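Local coordinates for protein endosialidase (PDB 4HIZ) that hydrolyses internal alpha-2,8 and probably also alpha-2,9 linkages of sialic acid polymers, as an endosialidase of bacteriophage phi92, at residues N48-Y53 with P60-S65; F91-V96 with R180-Y185; E419-E424 with Y433-M438. All blocks are in the same frame, centred on the assembly; numbering follows the deposited sequence.

Interaction 1 (N48-Y53 with P60-S65)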
loop_
_atom_site.group_PDB
_atom_site.type_symbol
_atom_site.label_atom_id
_atom_site.label_comp_id
_atom_site.label_asym_id
_atom_site.label_seq_id
_atom_site.Cartn_x
_atom_site.Cartn_y
_atom_site.Cartn_z
ATOM N N ASN A 48 -14.912 32.622 -4.527
ATOM C CA ASN A 48 -15.028 33.368 -5.781
ATOM C C ASN A 48 -14.460 34.788 -5.682
ATOM O O ASN A 48 -15.033 35.725 -6.230
ATOM C CB ASN A 48 -16.495 33.435 -6.206
ATOM C CG ASN A 48 -17.139 32.056 -6.296
ATOM O OD1 ASN A 48 -16.458 31.046 -6.483
ATOM N ND2 ASN A 48 -18.452 32.013 -6.169
ATOM N N ALA A 49 -13.321 34.946 -5.013
ATOM C CA ALA A 49 -12.784 36.276 -4.785
ATOM C C ALA A 49 -11.294 36.276 -5.056
ATOM O O ALA A 49 -10.625 35.243 -4.910
ATOM C CB ALA A 49 -13.060 36.706 -3.314
ATOM N N ALA A 50 -10.761 37.432 -5.429
ATOM C CA ALA A 50 -9.311 37.575 -5.537
ATOM C C ALA A 50 -8.859 38.907 -4.957
ATOM O O ALA A 50 -9.635 39.870 -4.920
ATOM C CB ALA A 50 -8.873 37.457 -6.972
ATOM N N PHE A 51 -7.595 38.957 -4.534
ATOM C CA PHE A 51 -7.079 40.103 -3.782
ATOM C C PHE A 51 -5.749 40.537 -4.374
ATOM O O PHE A 51 -4.802 39.755 -4.420
ATOM C CB PHE A 51 -6.886 39.709 -2.305
ATOM C CG PHE A 51 -8.119 39.078 -1.707
ATOM C CD1 PHE A 51 -9.148 39.867 -1.232
ATOM C CD2 PHE A 51 -8.271 37.689 -1.680
ATOM C CE1 PHE A 51 -10.315 39.282 -0.706
ATOM C CE2 PHE A 51 -9.432 37.106 -1.173
ATOM C CZ PHE A 51 -10.455 37.910 -0.691
ATOM N N VAL A 52 -5.677 41.778 -4.837
ATOM C CA VAL A 52 -4.403 42.313 -5.347
ATOM C C VAL A 52 -3.645 42.946 -4.195
ATOM O O VAL A 52 -4.165 43.832 -3.491
ATOM C CB VAL A 52 -4.616 43.374 -6.421
ATOM C CG1 VAL A 52 -3.244 43.831 -6.970
ATOM C CG2 VAL A 52 -5.503 42.807 -7.526
ATOM N N TYR A 53 -2.413 42.505 -3.999
ATOM C CA TYR A 53 -1.660 42.858 -2.788
ATOM C C TYR A 53 -0.190 43.043 -3.155
ATOM O O TYR A 53 0.370 42.256 -3.933
ATOM C CB TYR A 53 -1.810 41.717 -1.759
ATOM C CG TYR A 53 -0.891 41.832 -0.556
ATOM C CD1 TYR A 53 -0.922 42.960 0.263
ATOM C CD2 TYR A 53 -0.003 40.798 -0.230
ATOM C CE1 TYR A 53 -0.061 43.067 1.382
ATOM C CE2 TYR A 53 0.838 40.877 0.879
ATOM C CZ TYR A 53 0.813 42.017 1.680
ATOM O OH TYR A 53 1.649 42.097 2.768
ATOM N N PRO A 60 2.712 44.236 -7.446
ATOM C CA PRO A 60 1.420 43.625 -7.119
ATOM C C PRO A 60 1.300 42.204 -7.703
ATOM O O PRO A 60 1.791 41.899 -8.816
ATOM C CB PRO A 60 0.405 44.554 -7.797
ATOM C CG PRO A 60 1.172 45.185 -8.952
ATOM C CD PRO A 60 2.606 45.274 -8.498
ATOM N N LEU A 61 0.677 41.336 -6.911
ATOM C CA LEU A 61 0.363 39.979 -7.308
ATOM C C LEU A 61 -1.055 39.753 -6.814
ATOM O O LEU A 61 -1.520 40.449 -5.884
ATOM C CB LEU A 61 1.325 38.992 -6.629
ATOM C CG LEU A 61 2.808 39.200 -7.011
ATOM C CD1 LEU A 61 3.724 38.401 -6.101
ATOM C CD2 LEU A 61 2.995 38.764 -8.496
ATOM N N THR A 62 -1.761 38.794 -7.421
ATOM C CA THR A 62 -3.165 38.553 -7.034
ATOM C C THR A 62 -3.305 37.231 -6.343
ATOM O O THR A 62 -2.727 36.240 -6.777
ATOM C CB THR A 62 -4.066 38.616 -8.301
ATOM O OG1 THR A 62 -3.916 39.936 -8.864
ATOM C CG2 THR A 62 -5.547 38.341 -7.953
ATOM N N TYR A 63 -4.045 37.216 -5.237
ATOM C CA TYR A 63 -4.156 36.009 -4.426
ATOM C C TYR A 63 -5.592 35.545 -4.489
ATOM O O TYR A 63 -6.514 36.357 -4.260
ATOM C CB TYR A 63 -3.780 36.358 -2.972
ATOM C CG TYR A 63 -2.317 36.747 -2.849
ATOM C CD1 TYR A 63 -1.868 38.031 -3.225
ATOM C CD2 TYR A 63 -1.361 35.809 -2.430
ATOM C CE1 TYR A 63 -0.524 38.371 -3.155
ATOM C CE2 TYR A 63 0.001 36.147 -2.337
ATOM C CZ TYR A 63 0.409 37.437 -2.694
ATOM O OH TYR A 63 1.747 37.790 -2.605
ATOM N N VAL A 64 -5.819 34.270 -4.808
ATOM C CA VAL A 64 -7.219 33.839 -5.024
ATOM C C VAL A 64 -7.791 33.027 -3.875
ATOM O O VAL A 64 -7.065 32.290 -3.204
ATOM C CB VAL A 64 -7.385 33.038 -6.343
ATOM C CG1 VAL A 64 -6.743 33.835 -7.502
ATOM C CG2 VAL A 64 -6.736 31.669 -6.218
ATOM N N SER A 65 -9.096 33.156 -3.652
ATOM C CA SER A 65 -9.804 32.253 -2.745
ATOM C C SER A 65 -10.262 31.017 -3.512
ATOM O O SER A 65 -10.141 30.945 -4.731
ATOM C CB SER A 65 -11.050 32.941 -2.136
ATOM O OG SER A 65 -12.066 33.035 -3.140
HETATM O O HOH W 1 2.220 40.364 -3.352
#

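Interaction 2 (F91-V96 with R180-Y185). With EDO (1,2-ethanediol), chain R; EDO (1,2-ethanediol), chain L.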
loop_
_atom_site.group_PDB
_atom_site.type_symbol
_atom_site.label_atom_id
_atom_site.label_comp_id
_atom_site.label_asym_id
_atom_site.label_seq_id
_atom_site.Cartn_x
_atom_site.Cartn_y
_atom_site.Cartn_z
ATOM N N PHE A 91 2.662 14.803 -21.394
ATOM C CA PHE A 91 1.879 14.694 -22.618
ATOM C C PHE A 91 0.661 13.826 -22.365
ATOM O O PHE A 91 0.585 13.116 -21.351
ATOM C CB PHE A 91 2.773 14.143 -23.779
ATOM C CG PHE A 91 3.283 12.740 -23.550
ATOM C CD1 PHE A 91 2.506 11.619 -23.904
ATOM C CD2 PHE A 91 4.518 12.523 -22.948
ATOM C CE1 PHE A 91 2.997 10.325 -23.675
ATOM C CE2 PHE A 91 5.022 11.225 -22.722
ATOM C CZ PHE A 91 4.253 10.112 -23.081
ATOM N N VAL A 92 -0.316 13.943 -23.259
ATOM C CA VAL A 92 -1.531 13.122 -23.226
ATOM C C VAL A 92 -1.575 12.327 -24.531
ATOM O O VAL A 92 -1.361 12.884 -25.639
ATOM C CB VAL A 92 -2.774 14.012 -23.065
ATOM C CG1 VAL A 92 -4.072 13.165 -23.044
ATOM C CG2 VAL A 92 -2.652 14.876 -21.762
ATOM N N TYR A 93 -1.782 11.029 -24.409
ATOM C CA TYR A 93 -1.861 10.173 -25.605
ATOM C C TYR A 93 -2.929 9.112 -25.394
ATOM O O TYR A 93 -2.905 8.407 -24.364
ATOM C CB TYR A 93 -0.507 9.511 -25.897
ATOM C CG TYR A 93 -0.503 8.733 -27.207
ATOM C CD1 TYR A 93 -0.307 9.394 -28.438
ATOM C CD2 TYR A 93 -0.647 7.338 -27.201
ATOM C CE1 TYR A 93 -0.317 8.648 -29.618
ATOM C CE2 TYR A 93 -0.655 6.583 -28.379
ATOM C CZ TYR A 93 -0.490 7.241 -29.573
ATOM O OH TYR A 93 -0.445 6.499 -30.748
ATOM N N ASP A 94 -3.830 8.980 -26.373
ATOM C CA ASP A 94 -4.912 7.985 -26.318
ATOM C C ASP A 94 -5.588 7.966 -24.958
ATOM O O ASP A 94 -5.737 6.901 -24.353
ATOM C CB ASP A 94 -4.323 6.608 -26.681
ATOM C CG ASP A 94 -5.364 5.578 -26.991
ATOM O OD1 ASP A 94 -6.480 5.950 -27.439
ATOM O OD2 ASP A 94 -5.037 4.377 -26.833
ATOM N N ASN A 95 -6.031 9.143 -24.520
ATOM C CA ASN A 95 -6.838 9.305 -23.282
ATOM C C ASN A 95 -6.085 9.153 -21.975
ATOM O O ASN A 95 -6.704 9.261 -20.916
ATOM C CB ASN A 95 -8.057 8.370 -23.259
ATOM C CG ASN A 95 -8.926 8.535 -24.499
ATOM O OD1 ASN A 95 -9.196 9.665 -24.929
ATOM N ND2 ASN A 95 -9.341 7.409 -25.099
ATOM N N VAL A 96 -4.797 8.878 -22.039
ATOM C CA VAL A 96 -4.000 8.669 -20.810
ATOM C C VAL A 96 -3.098 9.863 -20.608
ATOM O O VAL A 96 -2.485 10.342 -21.566
ATOM C CB VAL A 96 -3.163 7.376 -20.921
ATOM C CG1 VAL A 96 -2.229 7.197 -19.726
ATOM C CG2 VAL A 96 -4.108 6.165 -21.060
ATOM N N ARG A 180 10.516 4.958 -29.528
ATOM C CA ARG A 180 9.789 3.672 -29.628
ATOM C C ARG A 180 8.450 3.997 -30.221
ATOM O O ARG A 180 7.967 5.114 -30.094
ATOM C CB ARG A 180 9.511 3.081 -28.214
ATOM C CG ARG A 180 10.538 2.056 -27.756
ATOM C CD ARG A 180 10.194 1.584 -26.343
ATOM N NE ARG A 180 11.016 0.435 -25.957
ATOM C CZ ARG A 180 11.044 -0.047 -24.707
ATOM N NH1 ARG A 180 10.279 0.524 -23.758
ATOM N NH2 ARG A 180 11.783 -1.114 -24.421
ATOM N N PRO A 181 7.796 3.002 -30.829
ATOM C CA PRO A 181 6.401 3.234 -31.215
ATOM C C PRO A 181 5.567 3.383 -29.936
ATOM O O PRO A 181 5.842 2.671 -28.964
ATOM C CB PRO A 181 6.023 1.929 -31.929
ATOM C CG PRO A 181 6.909 0.866 -31.340
ATOM C CD PRO A 181 8.227 1.605 -31.039
ATOM N N MET A 182 4.588 4.279 -29.922
ATOM C CA MET A 182 3.735 4.403 -28.743
ATOM C C MET A 182 2.928 3.119 -28.545
ATOM O O MET A 182 2.667 2.394 -29.491
ATOM C CB MET A 182 2.740 5.555 -28.936
ATOM C CG MET A 182 3.364 6.935 -28.792
ATOM S SD MET A 182 4.129 7.211 -27.156
ATOM C CE MET A 182 2.664 7.417 -26.115
ATOM N N PRO A 183 2.505 2.840 -27.304
ATOM C CA PRO A 183 1.530 1.764 -27.118
ATOM C C PRO A 183 0.198 2.230 -27.693
ATOM O O PRO A 183 -0.330 3.264 -27.279
ATOM C CB PRO A 183 1.451 1.632 -25.573
ATOM C CG PRO A 183 2.025 2.891 -25.036
ATOM C CD PRO A 183 2.850 3.548 -26.049
ATOM N N TYR A 184 -0.351 1.503 -28.666
ATOM C CA TYR A 184 -1.611 1.931 -29.262
ATOM C C TYR A 184 -2.345 0.756 -29.829
ATOM O O TYR A 184 -1.748 -0.329 -30.037
ATOM C CB TYR A 184 -1.430 3.066 -30.308
ATOM C CG TYR A 184 -0.768 2.728 -31.658
ATOM C CD1 TYR A 184 -1.445 1.952 -32.605
ATOM C CD2 TYR A 184 0.483 3.249 -31.997
ATOM C CE1 TYR A 184 -0.887 1.695 -33.836
ATOM C CE2 TYR A 184 1.049 3.000 -33.243
ATOM C CZ TYR A 184 0.358 2.195 -34.141
ATOM O OH TYR A 184 0.891 1.912 -35.401
ATOM N N TYR A 185 -3.640 0.967 -30.060
ATOM C CA TYR A 185 -4.547 -0.065 -30.566
ATOM C C TYR A 185 -5.275 0.504 -31.788
ATOM O O TYR A 185 -5.615 1.697 -31.823
ATOM C CB TYR A 185 -5.598 -0.353 -29.451
ATOM C CG TYR A 185 -6.791 -1.102 -29.946
ATOM C CD1 TYR A 185 -6.687 -2.443 -30.311
ATOM C CD2 TYR A 185 -8.035 -0.474 -30.068
ATOM C CE1 TYR A 185 -7.804 -3.146 -30.779
ATOM C CE2 TYR A 185 -9.157 -1.175 -30.565
ATOM C CZ TYR A 185 -9.033 -2.500 -30.900
ATOM O OH TYR A 185 -10.143 -3.188 -31.371
HETATM C C1 EDO R . -6.754 12.702 -25.802
HETATM O O1 EDO R . -6.100 11.467 -26.084
HETATM C C2 EDO R . -8.063 12.496 -25.060
HETATM O O2 EDO R . -8.952 13.547 -25.438
HETATM C C1 EDO L . -1.236 16.664 -25.319
HETATM O O1 EDO L . 0.093 16.213 -25.069
HETATM C C2 EDO L . -1.395 18.181 -25.194
HETATM O O2 EDO L . -0.893 18.608 -23.943
HETATM O O HOH W 2 -4.815 3.491 -29.362
HETATM O O HOH W 3 -2.707 3.728 -25.845
#

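Interaction 3 (E419-E424 with Y433-M438)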
loop_
_atom_site.group_PDB
_atom_site.type_symbol
_atom_site.label_atom_id
_atom_site.label_comp_id
_atom_site.label_asym_id
_atom_site.label_seq_id
_atom_site.Cartn_x
_atom_site.Cartn_y
_atom_site.Cartn_z
ATOM N N GLU A 419 10.765 34.420 -2.785
ATOM C CA GLU A 419 11.815 34.597 -3.804
ATOM C C GLU A 419 11.266 35.096 -5.132
ATOM O O GLU A 419 12.039 35.491 -6.018
ATOM C CB GLU A 419 12.595 33.296 -4.038
ATOM C CG GLU A 419 13.317 32.808 -2.817
ATOM C CD GLU A 419 14.130 31.546 -3.070
ATOM O OE1 GLU A 419 14.192 31.064 -4.228
ATOM O OE2 GLU A 419 14.736 31.040 -2.107
ATOM N N TRP A 420 9.944 35.084 -5.293
ATOM C CA TRP A 420 9.384 35.369 -6.634
ATOM C C TRP A 420 9.711 36.789 -7.127
ATOM O O TRP A 420 10.129 37.010 -8.292
ATOM C CB TRP A 420 7.860 35.208 -6.625
ATOM C CG TRP A 420 7.234 35.382 -7.990
ATOM C CD1 TRP A 420 6.699 36.530 -8.482
ATOM C CD2 TRP A 420 7.008 34.364 -8.990
ATOM N NE1 TRP A 420 6.195 36.312 -9.753
ATOM C CE2 TRP A 420 6.352 34.983 -10.072
ATOM C CE3 TRP A 420 7.328 33.007 -9.082
ATOM C CZ2 TRP A 420 6.012 34.286 -11.249
ATOM C CZ3 TRP A 420 6.968 32.305 -10.232
ATOM C CH2 TRP A 420 6.327 32.951 -11.302
ATOM N N GLU A 421 9.484 37.757 -6.257
ATOM C CA GLU A 421 9.611 39.161 -6.659
ATOM C C GLU A 421 11.039 39.537 -7.034
ATOM O O GLU A 421 12.014 39.049 -6.454
ATOM C CB GLU A 421 9.129 40.081 -5.526
ATOM C CG GLU A 421 7.601 39.991 -5.217
ATOM C CD GLU A 421 7.206 38.961 -4.163
ATOM O OE1 GLU A 421 7.974 37.993 -3.907
ATOM O OE2 GLU A 421 6.098 39.157 -3.599
ATOM N N GLY A 422 11.134 40.417 -8.013
ATOM C CA GLY A 422 12.434 40.866 -8.495
ATOM C C GLY A 422 13.237 41.486 -7.369
ATOM O O GLY A 422 12.688 42.220 -6.542
ATOM N N GLN A 423 14.529 41.163 -7.369
ATOM C CA GLN A 423 15.542 41.631 -6.427
ATOM C C GLN A 423 15.520 40.915 -5.075
ATOM O O GLN A 423 16.476 41.041 -4.313
ATOM C CB GLN A 423 15.534 43.169 -6.240
ATOM C CG GLN A 423 15.783 43.983 -7.535
ATOM C CD GLN A 423 17.224 43.907 -8.042
ATOM O OE1 GLN A 423 18.105 43.393 -7.358
ATOM N NE2 GLN A 423 17.466 44.422 -9.257
ATOM N N GLU A 424 14.456 40.168 -4.774
ATOM C CA GLU A 424 14.402 39.467 -3.499
ATOM C C GLU A 424 15.495 38.425 -3.395
ATOM O O GLU A 424 15.824 37.758 -4.383
ATOM C CB GLU A 424 13.042 38.787 -3.313
ATOM C CG GLU A 424 11.947 39.763 -3.052
ATOM C CD GLU A 424 12.206 40.568 -1.790
ATOM O OE1 GLU A 424 12.303 39.966 -0.690
ATOM O OE2 GLU A 424 12.289 41.803 -1.889
ATOM N N TYR A 433 6.590 28.233 2.744
ATOM C CA TYR A 433 5.474 27.887 1.854
ATOM C C TYR A 433 5.597 28.673 0.541
ATOM O O TYR A 433 4.985 29.744 0.376
ATOM C CB TYR A 433 4.162 28.266 2.526
ATOM C CG TYR A 433 3.790 27.430 3.724
ATOM C CD1 TYR A 433 3.189 26.165 3.550
ATOM C CD2 TYR A 433 3.981 27.906 5.015
ATOM C CE1 TYR A 433 2.772 25.394 4.646
ATOM C CE2 TYR A 433 3.565 27.138 6.122
ATOM C CZ TYR A 433 2.981 25.885 5.918
ATOM O OH TYR A 433 2.567 25.116 6.997
ATOM N N PRO A 434 6.407 28.151 -0.387
ATOM C CA PRO A 434 6.505 28.821 -1.699
ATOM C C PRO A 434 5.182 28.884 -2.447
ATOM O O PRO A 434 4.381 27.916 -2.462
ATOM C CB PRO A 434 7.525 27.967 -2.463
ATOM C CG PRO A 434 7.482 26.568 -1.733
ATOM C CD PRO A 434 7.241 26.947 -0.291
ATOM N N ARG A 435 4.968 30.027 -3.093
ATOM C CA ARG A 435 3.779 30.291 -3.919
ATOM C C ARG A 435 3.917 29.791 -5.351
ATOM O O ARG A 435 4.990 29.928 -5.963
ATOM C CB ARG A 435 3.550 31.810 -3.994
ATOM C CG ARG A 435 3.152 32.428 -2.616
ATOM C CD ARG A 435 3.373 33.955 -2.624
ATOM N NE ARG A 435 4.800 34.261 -2.795
ATOM C CZ ARG A 435 5.292 35.479 -3.003
ATOM N NH1 ARG A 435 4.501 36.549 -3.067
ATOM N NH2 ARG A 435 6.594 35.613 -3.176
ATOM N N THR A 436 2.828 29.221 -5.865
ATOM C CA THR A 436 2.707 28.920 -7.291
ATOM C C THR A 436 1.822 29.958 -7.953
ATOM O O THR A 436 0.780 30.336 -7.406
ATOM C CB THR A 436 2.124 27.508 -7.459
ATOM O OG1 THR A 436 3.176 26.574 -7.206
ATOM C CG2 THR A 436 1.552 27.255 -8.916
ATOM N N PHE A 437 2.199 30.377 -9.170
ATOM C CA PHE A 437 1.480 31.428 -9.868
ATOM C C PHE A 437 1.086 31.021 -11.279
ATOM O O PHE A 437 1.709 30.185 -11.897
ATOM C CB PHE A 437 2.383 32.655 -10.040
ATOM C CG PHE A 437 2.785 33.309 -8.742
ATOM C CD1 PHE A 437 1.972 34.289 -8.176
ATOM C CD2 PHE A 437 4.002 32.965 -8.117
ATOM C CE1 PHE A 437 2.340 34.928 -6.981
ATOM C CE2 PHE A 437 4.375 33.586 -6.890
ATOM C CZ PHE A 437 3.555 34.580 -6.349
ATOM N N MET A 438 0.039 31.648 -11.772
ATOM C CA MET A 438 -0.429 31.440 -13.136
ATOM C C MET A 438 -0.745 32.816 -13.695
ATOM O O MET A 438 -1.303 33.667 -13.008
ATOM C CB MET A 438 -1.696 30.575 -13.126
ATOM C CG MET A 438 -2.237 30.284 -14.550
ATOM S SD MET A 438 -3.842 29.436 -14.450
ATOM C CE MET A 438 -4.982 30.771 -14.025
#

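Interaction 1 (N48-Y53 with P60-S65)
Tyr53 turns the edge of its ring to the face of Tyr63 in an offset edge-to-face pair, with centroids 6.0 Å apart and planes at 60°. The closest approach is Tyr53 CD2 to Tyr63 CE1, at 3.8 Å, and the CB of Tyr53 lies against the same CE1. With Tyr53 CG anti to the backbone N (chi1 170°), the ring swings toward Tyr63 CE1. A water bridges Tyr63 OH, 2.7 Å away, and the backbone O of Tyr53; the same hydroxyl also meets Arg435. These rings lie on one face of an antiparallel beta hairpin, in which Phe51 and Tyr63, like Tyr53 and Leu61, form hydrogen-bonded pairs. On the other face lie Ala50, Val52, Thr62 and Val64: Ala50 CB touches Thr62 CG2 at 3.6 Å, and Val52 divides its branches, CG1 lying beside Pro60 CB and CG2 reaching Thr62 OG1 at 3.5 Å. The polar end of Thr62 is taken by Gln454. Where the ladder runs out, Ser65 OG accepts a bond from Ala49 N at 3.0 Å, while Ser65 N returns a nearly straight one to Ala49 O.

Interaction 2 (F91-V96 with R180-Y185)
Met182 lies across the ring of Tyr93, and its side chain shows how a flexible thioether can follow an aromatic surface. CB starts at the phenol end of the ring, 3.6 Å from Tyr93 CE2. CG is next, over the face and displaced toward the rim; it stands 4.0 Å from the centroid of the Tyr93 ring, a CH-pi contact only 13° off the normal. The chain then bends at chi2 and at chi3. SD lies farther off, 4.8 Å from the centroid of Tyr93, in a Met-aromatic contact. The bend at chi3 (-74°) turns the terminal methyl back to the ring, and CE comes within 3.5 Å of Tyr93 CD2. The same methyl also meets Phe91 tip to tip, 3.8 Å from Phe91 CE1. The two long side chains of Tyr93 and Met182 thus slide past each other in opposite directions. At the edge of the Tyr93 ring, Pro183 O approaches CE2 at 3.5 Å and Tyr184 CB lies beside the hydroxyl, which is hydrogen-bonded to Asn156. A polar bridge runs alongside: one water donates both to Asp94 OD2, 2.6 Å away, and to Pro183 O, 2.8 Å away. Asp94 belongs to the type I' turn from Tyr93 to Val96. Val92 N and Asn95 N each hold a molecule of ethanediol, probably from the crystallisation liquor. His466 of the third subunit meets the Tyr185 ring. Within the propeller domain, the contact joins the hairpin of strands 91-93 and 96-104 to the exit of strand 172-181 in a separate sheet, with Val153 of strand 144-154 and Leu158 of strand 157-166 packing against Met182 and Phe91.

Interaction 3 (E419-E424 with Y433-M438)
Glu421 OE1 is gripped by two arginines: Arg435 NH2 reaches it at 2.8 Å, and Arg55 forms a second salt bridge to the same oxygen. The other carboxylate oxygen, OE2, takes a bond from Arg435 NH1 at 3.1 Å, making a two-pronged, end-on salt bridge in which each nitrogen serves one oxygen. Both bonds are nearly straight and use the syn sides of the oxygens. They lie in the guanidinium plane, but the carboxylate is twisted 35° from it, which leaves both nitrogens well out of the carboxylate plane. The positive charges of Arg435 and Arg55 would be expected to favour the ionised form of this buried carboxylate. Arg435 is held further by Glu414, which bridges to NE, and by Tyr63 at NH1, which together probably restrict the rotation of the guanidinium. Phe437 CZ lies 3.6 Å above one of its faces, toward the rim. Phe437 CD2 sits over the centre of the Trp420 indole face, 3.4 Å from Trp420 CD2, and the two ring planes meet obliquely, at 38°. With Trp420 CG anti to the backbone N (chi1 -176°) the indole reaches Phe437, while Trp420 CB lies 3.7 Å from Arg435 NH2. Trp455 meets the Trp420 ring edge-to-face, and Glu414, which holds Arg435, also binds Trp420 N. The residues 419-424 form a loop with a type II turn from Glu421 to Glu424. This loop folds back on strand 435-442, whose neighbours are strands 407-413 and 456-460, while Leu61 of strand 61-64 packs on Glu421, Arg435 and Phe437.

In the fold
From the N terminus the three contacts follow in series, and none encloses or crosses another. Interaction 1 closes a short loop of six residues, joining the two strands of a hairpin in the N-terminal extension. Interaction 2 closes a much longer one, with 83 residues between its segments, and ties two separate sheets of the propeller region together. Interaction 3 brings the loop before strand 435-442 back onto that strand. Interactions 1 and 3 reach the same mixed sheet, their centres about 14 Å apart, and touch where Leu61 and Tyr63 meet Glu421, Arg435 and Phe437, linking the extension to the propeller region. Interaction 2 stands apart, with nearest atoms about 16 Å from interaction 3.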